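Local atomic coordinates of serpin B3 (Homo sapiens, PDB entry 4ZK3), a protein that belongs to the serpin family and, as squamous cell carcinoma antigen 1, probably inhibits papain-like cysteine proteases by trapping them with a cleavable reactive-centre loop. Residues I32-T35 with S36-M40; A222-D226 with V227-V231; T298-M302 with G303-I307. All coordinates share one frame; numbering follows the deposited sequence.

Contact 1 (I32-T35 with S36-M40); sequences ISIT and SALGM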
loop_
_atom_site.group_PDB
_atom_site.type_symbol
_atom_site.label_atom_id
_atom_site.label_comp_id
_atom_site.label_asym_id
_atom_site.label_seq_id
_atom_site.Cartn_x
_atom_site.Cartn_y
_atom_site.Cartn_z
ATOM N N ILE A 32 2.665 -0.040 3.044
ATOM C CA ILE A 32 3.204 0.889 4.068
ATOM C C ILE A 32 2.099 1.474 4.908
ATOM O O ILE A 32 2.239 1.665 6.145
ATOM C CB ILE A 32 3.998 2.018 3.396
ATOM C CG1 ILE A 32 5.411 1.559 3.147
ATOM C CG2 ILE A 32 4.127 3.212 4.320
ATOM C CD1 ILE A 32 6.181 1.275 4.446
ATOM N N SER A 33 0.977 1.758 4.258
ATOM C CA SER A 33 -0.220 2.257 4.991
ATOM C C SER A 33 -0.682 1.248 6.002
ATOM O O SER A 33 -1.015 1.570 7.177
ATOM C CB SER A 33 -1.315 2.590 3.979
ATOM O OG SER A 33 -2.537 2.829 4.646
ATOM N N ILE A 34 -0.640 -0.008 5.608
ATOM C CA ILE A 34 -1.094 -1.063 6.509
ATOM C C ILE A 34 -0.087 -1.283 7.631
ATOM O O ILE A 34 -0.457 -1.396 8.805
ATOM C CB ILE A 34 -1.330 -2.337 5.749
ATOM C CG1 ILE A 34 -2.359 -2.075 4.673
ATOM C CG2 ILE A 34 -1.812 -3.378 6.707
ATOM C CD1 ILE A 34 -2.509 -3.167 3.657
ATOM N N THR A 35 1.181 -1.310 7.288
ATOM C CA THR A 35 2.226 -1.378 8.311
ATOM C C THR A 35 2.086 -0.273 9.320
ATOM O O THR A 35 2.147 -0.492 10.529
ATOM C CB THR A 35 3.608 -1.352 7.683
ATOM O OG1 THR A 35 3.771 -2.533 6.907
ATOM C CG2 THR A 35 4.643 -1.337 8.768
ATOM N N SER A 36 1.883 0.938 8.835
ATOM C CA SER A 36 1.762 2.100 9.724
ATOM C C SER A 36 0.562 1.973 10.693
ATOM O O SER A 36 0.690 2.262 11.878
ATOM C CB SER A 36 1.722 3.371 8.868
ATOM O OG SER A 36 1.542 4.527 9.642
ATOM N N ALA A 37 -0.592 1.573 10.215
ATOM C CA ALA A 37 -1.725 1.418 11.052
ATOM C C ALA A 37 -1.523 0.334 12.097
ATOM O O ALA A 37 -1.894 0.509 13.251
ATOM C CB ALA A 37 -2.976 1.099 10.200
ATOM N N LEU A 38 -0.953 -0.782 11.702
ATOM C CA LEU A 38 -0.738 -1.886 12.655
ATOM C C LEU A 38 0.388 -1.570 13.652
ATOM O O LEU A 38 0.387 -2.074 14.748
ATOM C CB LEU A 38 -0.501 -3.186 11.888
ATOM C CG LEU A 38 -1.711 -3.621 11.072
ATOM C CD1 LEU A 38 -1.418 -4.913 10.346
ATOM C CD2 LEU A 38 -2.960 -3.705 11.950
ATOM N N GLY A 39 1.327 -0.718 13.247
ATOM C CA GLY A 39 2.397 -0.241 14.084
ATOM C C GLY A 39 1.817 0.553 15.233
ATOM O O GLY A 39 2.259 0.425 16.369
ATOM N N MET A 40 0.837 1.413 14.928
ATOM C CA MET A 40 0.136 2.145 15.974
ATOM C C MET A 40 -0.630 1.243 16.942
ATOM O O MET A 40 -0.673 1.537 18.167
ATOM C CB MET A 40 -0.830 3.149 15.371
ATOM C CG MET A 40 -0.197 4.347 14.685
ATOM S SD MET A 40 -1.465 5.592 14.255
ATOM C CE MET A 40 -2.195 4.806 12.829
#

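Contact 2 (A222-D226 with V227-V231); sequences ASLED and VQAKV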
loop_
_atom_site.group_PDB
_atom_site.type_symbol
_atom_site.label_atom_id
_atom_site.label_comp_id
_atom_site.label_asym_id
_atom_site.label_seq_id
_atom_site.Cartn_x
_atom_site.Cartn_y
_atom_site.Cartn_z
ATOM N N ALA A 222 16.074 -4.755 -17.454
ATOM C CA ALA A 222 16.668 -6.050 -17.255
ATOM C C ALA A 222 15.764 -7.135 -17.805
ATOM O O ALA A 222 14.521 -7.080 -17.693
ATOM C CB ALA A 222 16.952 -6.295 -15.800
ATOM N N SER A 223 16.395 -8.118 -18.429
ATOM C CA SER A 223 15.723 -9.311 -18.838
ATOM C C SER A 223 15.960 -10.388 -17.810
ATOM O O SER A 223 17.089 -10.707 -17.530
ATOM C CB SER A 223 16.274 -9.795 -20.163
ATOM O OG SER A 223 15.911 -11.164 -20.265
ATOM N N LEU A 224 14.905 -10.972 -17.265
ATOM C CA LEU A 224 15.013 -12.015 -16.255
ATOM C C LEU A 224 14.714 -13.330 -16.938
ATOM O O LEU A 224 13.642 -13.937 -16.776
ATOM C CB LEU A 224 14.040 -11.757 -15.133
ATOM C CG LEU A 224 13.921 -10.317 -14.619
ATOM C CD1 LEU A 224 12.780 -10.329 -13.616
ATOM C CD2 LEU A 224 15.205 -9.786 -13.984
ATOM N N GLU A 225 15.642 -13.738 -17.792
ATOM C CA GLU A 225 15.485 -15.019 -18.455
ATOM C C GLU A 225 15.740 -16.034 -17.368
ATOM O O GLU A 225 16.844 -16.110 -16.850
ATOM C CB GLU A 225 16.435 -15.204 -19.658
ATOM C CG GLU A 225 16.438 -16.616 -20.289
ATOM C CD GLU A 225 15.167 -17.480 -20.056
ATOM O OE1 GLU A 225 14.064 -16.967 -19.707
ATOM O OE2 GLU A 225 15.274 -18.721 -20.227
ATOM N N ASP A 226 14.716 -16.798 -17.035
ATOM C CA ASP A 226 14.711 -17.650 -15.856
ATOM C C ASP A 226 13.295 -17.723 -15.272
ATOM O O ASP A 226 12.797 -18.822 -15.004
ATOM C CB ASP A 226 15.752 -17.242 -14.774
ATOM C CG ASP A 226 15.540 -15.821 -14.217
ATOM O OD1 ASP A 226 14.393 -15.500 -13.867
ATOM O OD2 ASP A 226 16.510 -15.031 -14.073
ATOM N N VAL A 227 12.658 -16.563 -15.067
ATOM C CA VAL A 227 11.194 -16.500 -14.834
ATOM C C VAL A 227 10.466 -16.093 -16.104
ATOM O O VAL A 227 9.238 -15.971 -16.084
ATOM C CB VAL A 227 10.775 -15.564 -13.680
ATOM C CG1 VAL A 227 11.034 -16.251 -12.356
ATOM C CG2 VAL A 227 11.466 -14.216 -13.757
ATOM N N GLN A 228 11.247 -15.909 -17.184
ATOM C CA GLN A 228 10.798 -15.539 -18.510
ATOM C C GLN A 228 10.007 -14.234 -18.368
ATOM O O GLN A 228 8.827 -14.183 -18.645
ATOM C CB GLN A 228 9.958 -16.668 -19.168
ATOM C CG GLN A 228 10.693 -17.981 -19.505
ATOM C CD GLN A 228 11.058 -18.811 -18.260
ATOM O OE1 GLN A 228 10.179 -19.286 -17.507
ATOM N NE2 GLN A 228 12.366 -18.983 -18.030
ATOM N N ALA A 229 10.664 -13.196 -17.874
ATOM C CA ALA A 229 10.012 -11.900 -17.675
ATOM C C ALA A 229 10.995 -10.805 -17.950
ATOM O O ALA A 229 12.207 -11.048 -18.080
ATOM C CB ALA A 229 9.510 -11.780 -16.244
ATOM N N LYS A 230 10.472 -9.596 -18.048
ATOM C CA LYS A 230 11.285 -8.409 -18.103
ATOM C C LYS A 230 10.917 -7.432 -16.987
ATOM O O LYS A 230 9.790 -7.487 -16.416
ATOM C CB LYS A 230 11.130 -7.738 -19.436
ATOM C CG LYS A 230 11.643 -8.567 -20.609
ATOM C CD LYS A 230 11.208 -7.897 -21.901
ATOM C CE LYS A 230 11.646 -8.669 -23.134
ATOM N NZ LYS A 230 11.112 -8.011 -24.368
ATOM N N VAL A 231 11.876 -6.581 -16.671
ATOM C CA VAL A 231 11.742 -5.526 -15.627
ATOM C C VAL A 231 12.102 -4.164 -16.151
ATOM O O VAL A 231 13.131 -4.003 -16.779
ATOM C CB VAL A 231 12.638 -5.809 -14.393
ATOM C CG1 VAL A 231 12.362 -4.804 -13.298
ATOM C CG2 VAL A 231 12.296 -7.138 -13.836
HETATM O O HOH W 1 13.282 -12.426 -20.371
#

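Contact 3 (T298-M302 with G303-I307); sequences TLRTM and GMVDI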
loop_
_atom_site.group_PDB
_atom_site.type_symbol
_atom_site.label_atom_id
_atom_site.label_comp_id
_atom_site.label_asym_id
_atom_site.label_seq_id
_atom_site.Cartn_x
_atom_site.Cartn_y
_atom_site.Cartn_z
ATOM N N THR A 298 -7.983 -12.275 6.818
ATOM C CA THR A 298 -6.624 -12.298 6.241
ATOM C C THR A 298 -5.519 -12.213 7.317
ATOM O O THR A 298 -4.646 -13.061 7.395
ATOM C CB THR A 298 -6.451 -11.166 5.228
ATOM O OG1 THR A 298 -7.414 -11.300 4.199
ATOM C CG2 THR A 298 -5.047 -11.156 4.570
ATOM N N LEU A 299 -5.547 -11.182 8.157
ATOM C CA LEU A 299 -4.503 -11.029 9.203
ATOM C C LEU A 299 -4.559 -12.142 10.250
ATOM O O LEU A 299 -3.540 -12.539 10.807
ATOM C CB LEU A 299 -4.644 -9.661 9.918
ATOM C CG LEU A 299 -4.359 -8.488 8.952
ATOM C CD1 LEU A 299 -4.836 -7.178 9.542
ATOM C CD2 LEU A 299 -2.896 -8.486 8.635
ATOM N N ARG A 300 -5.771 -12.540 10.572
ATOM C CA ARG A 300 -6.011 -13.715 11.425
ATOM C C ARG A 300 -5.251 -14.934 10.890
ATOM O O ARG A 300 -4.376 -15.429 11.593
ATOM C CB ARG A 300 -7.504 -13.970 11.546
ATOM C CG ARG A 300 -7.922 -15.007 12.565
ATOM C CD ARG A 300 -9.441 -15.067 12.522
ATOM N NE ARG A 300 -10.030 -14.161 13.505
ATOM C CZ ARG A 300 -11.134 -13.448 13.338
ATOM N NH1 ARG A 300 -11.816 -13.462 12.200
ATOM N NH2 ARG A 300 -11.561 -12.690 14.343
ATOM N N THR A 301 -5.501 -15.309 9.641
ATOM C CA THR A 301 -4.728 -16.338 8.944
ATOM C C THR A 301 -3.234 -16.182 9.056
ATOM O O THR A 301 -2.493 -17.191 9.154
ATOM C CB THR A 301 -5.038 -16.308 7.451
ATOM O OG1 THR A 301 -6.447 -16.467 7.258
ATOM C CG2 THR A 301 -4.286 -17.382 6.687
ATOM N N MET A 302 -2.772 -14.923 8.999
ATOM C CA MET A 302 -1.379 -14.634 8.900
ATOM C C MET A 302 -0.761 -14.792 10.242
ATOM O O MET A 302 0.425 -14.812 10.327
ATOM C CB MET A 302 -1.133 -13.229 8.308
ATOM C CG MET A 302 -1.542 -13.130 6.812
ATOM S SD MET A 302 -1.508 -11.516 5.938
ATOM C CE MET A 302 0.135 -11.128 6.479
ATOM N N GLY A 303 -1.538 -14.907 11.315
ATOM C CA GLY A 303 -0.952 -15.074 12.659
ATOM C C GLY A 303 -1.495 -14.146 13.722
ATOM O O GLY A 303 -1.220 -14.351 14.921
ATOM N N MET A 304 -2.236 -13.107 13.310
ATOM C CA MET A 304 -2.763 -12.130 14.274
ATOM C C MET A 304 -4.131 -12.598 14.781
ATOM O O MET A 304 -5.180 -12.270 14.183
ATOM C CB MET A 304 -2.812 -10.691 13.698
ATOM C CG MET A 304 -1.526 -9.901 13.794
ATOM S SD MET A 304 -1.565 -8.372 12.769
ATOM C CE MET A 304 -2.947 -7.506 13.469
ATOM N N VAL A 305 -4.111 -13.360 15.893
ATOM C CA VAL A 305 -5.355 -13.914 16.472
ATOM C C VAL A 305 -5.833 -13.262 17.757
ATOM O O VAL A 305 -7.035 -12.965 17.874
ATOM C CB VAL A 305 -5.351 -15.468 16.685
ATOM C CG1 VAL A 305 -6.160 -16.152 15.578
ATOM C CG2 VAL A 305 -3.960 -16.042 16.713
ATOM N N ASP A 306 -4.940 -13.073 18.722
ATOM C CA ASP A 306 -5.363 -12.563 20.062
ATOM C C ASP A 306 -6.117 -11.183 19.958
ATOM O O ASP A 306 -7.061 -10.872 20.701
ATOM C CB ASP A 306 -4.126 -12.378 20.987
ATOM C CG ASP A 306 -3.486 -13.736 21.493
ATOM O OD1 ASP A 306 -3.749 -14.796 20.877
ATOM O OD2 ASP A 306 -2.673 -13.677 22.480
ATOM N N ILE A 307 -5.639 -10.355 19.017
ATOM C CA ILE A 307 -6.072 -8.988 18.813
ATOM C C ILE A 307 -7.522 -8.957 18.404
ATOM O O ILE A 307 -8.228 -7.960 18.660
ATOM C CB ILE A 307 -5.160 -8.311 17.743
ATOM C CG1 ILE A 307 -5.414 -6.841 17.627
ATOM C CG2 ILE A 307 -5.379 -8.909 16.365
ATOM C CD1 ILE A 307 -4.827 -6.038 18.734
HETATM O O HOH W 2 -9.151 -14.072 16.274
#

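Contact 1 (I32-T35 with S36-M40)
Ile32 to Thr35 meet Ser36 to Gly39, each residue bonded to the one four places on, in the buried helix 31-42, helix B of the serpin fold. This helix lies against the back of the central sheet, in the region known in serpins as the shutter. The tight part is the backbone. Ser36 N gives a hydrogen bond of 2.8 Å to Ile32 O, and Ala37 N one of 3.1 Å to Ser33 O. Leu38 N follows at 3.0 Å from Ile34 O, with a nearly straight N-H...O angle of 166°. Gly39 N comes to 2.8 Å from Thr35 O, but that bond is more bent, at 144°.

The side chains meet more loosely. Ile34 and Leu38 lie side by side, one turn apart, and point the same way. Between these side chains the contact is a single methyl pair, Ile34 CG2 to Leu38 CD1 at 4.0 Å. Leu38 CG lies closer, 3.4 Å from Ile34 O. There is no solvent side: every residue that touches is buried, under helices 4-19 and 81-91 and strand 340-351. Ile34 packs on Phe11, and Phe85 lies on Thr35 and Ser36.

The hydroxyls have their polar partners outside these residues. Ser36 OG stands trans to its own N (chi1 177°), which carries it to Asn105 ND2. Ser33 OG reaches Thr347 OG1 on strand 340-351, which lies between strands 174-185 and 325-336, consistent with an inserted reactive-centre loop, as in cleaved serpins. Thr35 OG1 turns back to Pro31 O. Ser36 CB rests 3.3 Å from Ile32 O.

Contact 2 (A222-D226 with V227-V231)
Ala222 to Val231 form the end of a beta hairpin, strands 206-224 and 229-235, in sheet B of the serpin fold. The turn closes with a G1 beta bulge: Gln228, at positive phi, and Ala229 both face Leu224.

Backbone bonds come first. Ala222 and Val231 are a hydrogen-bonded antiparallel pair; Val231 N lies 2.9 Å from Ala222 O. Leu224 and Ala229 form the next such pair, with Leu224 N 2.8 Å from Ala229 O. The return bond from Ala229 N to Leu224 O is longer, 3.3 Å, and arrives well above the carbonyl plane. Leu224 O also takes a weak bond from Val227 N.

Apolar packing lies on the face of Ala222, Leu224, Ala229 and Val231. Leu224 and Val231 cross at a slant, and Leu224 CD1 is tight against Val231 CG2, at 3.2 Å. On its other flank Leu224 runs alongside Val227, CB to CG2 at 3.8 Å. Helices 254-260 and 263-269 cover this cluster, with Trp269 on Leu224 and Val227, and Leu257 on Val227 and Ala229.

Polar side chains occupy the turn and the face of Ser223 and Lys230. The Gln228 side chain bends at chi2 (72°), which brings its amide to Glu225. Gln228 NE2 binds Glu225 OE1 on the syn side at 3.1 Å, although Glu225 is poorly ordered. The carboxylate and amide planes are 64° apart. The other amide atom, Gln228 OE1, accepts from Lys256 NZ, which also binds Asp226 O. Lys230 NZ reaches Glu362 O. One water ties the two strands together, 2.9 Å from Ser223 OG and donating to Ala229 O, also at 2.9 Å.

Contact 3 (T298-M302 with G303-I307)
Leu299 and Arg300 meet Gly303 and Met304 where helix 296-302 ends in a Schellman motif. Gly303 N bonds to Arg300 O at 2.9 Å, arriving above the carbonyl plane. Met304 N bonds to Leu299 O, also at 2.9 Å. Gly303 has phi 131°, and this turns the chain out of the helix between the two bonds.

The apolar pair of the motif is Leu299 and Met304, which meet at CB to CB, 4.3 Å. Met304 O points back at the helix and lies 3.2 Å from Arg300 CA, a fairly straight C-H...O contact (158°). This carbonyl is buried and has no hydrogen-bonding partner in the model.

Arg300 lies over the outgoing chain. Its CG packs 3.7 Å from Val305 CG1, the two side chains crossing at about a right angle. At the edge of the Arg300 guanidinium, in its plane, a water accepts from NE at 2.9 Å and donates to Val305 O. The arginine side chain bends at chi3 (-92°), and NH1 makes a salt bridge with Asp297.

Further out, Met302 leans on Phe11 and Leu15 of helix 4-19. Helix 47-57 holds the exit instead. Met304 packs on its Ile53 and Val56, while Gln52 OE1 accepts from both Val305 N and Asp306 N.

Contacts 1 and 3 belong to one packed helical region; contact 2 stands apart. The centres of contacts 1 and 3 are about 15 Å apart, and Leu38 joins them: its CD2 lies 4.1 Å from Met304 CE, and its CD1 lies 4.2 Å from Leu299 CD1. Phe11 of helix 4-19 serves both, touching Ile34 and Met302. Contact 2 has its centre about 32 Å from that of contact 1. Contact 1 is wholly buried: main-chain helix bonds and one methyl pair. Contacts 2 and 3 are partly buried, and each has a bridging water. Contact 2 mixes strand bonds, apolar packing and a Gln-Glu bond at an exposed turn. Contact 3 pairs a Schellman cap with a partly exposed arginine.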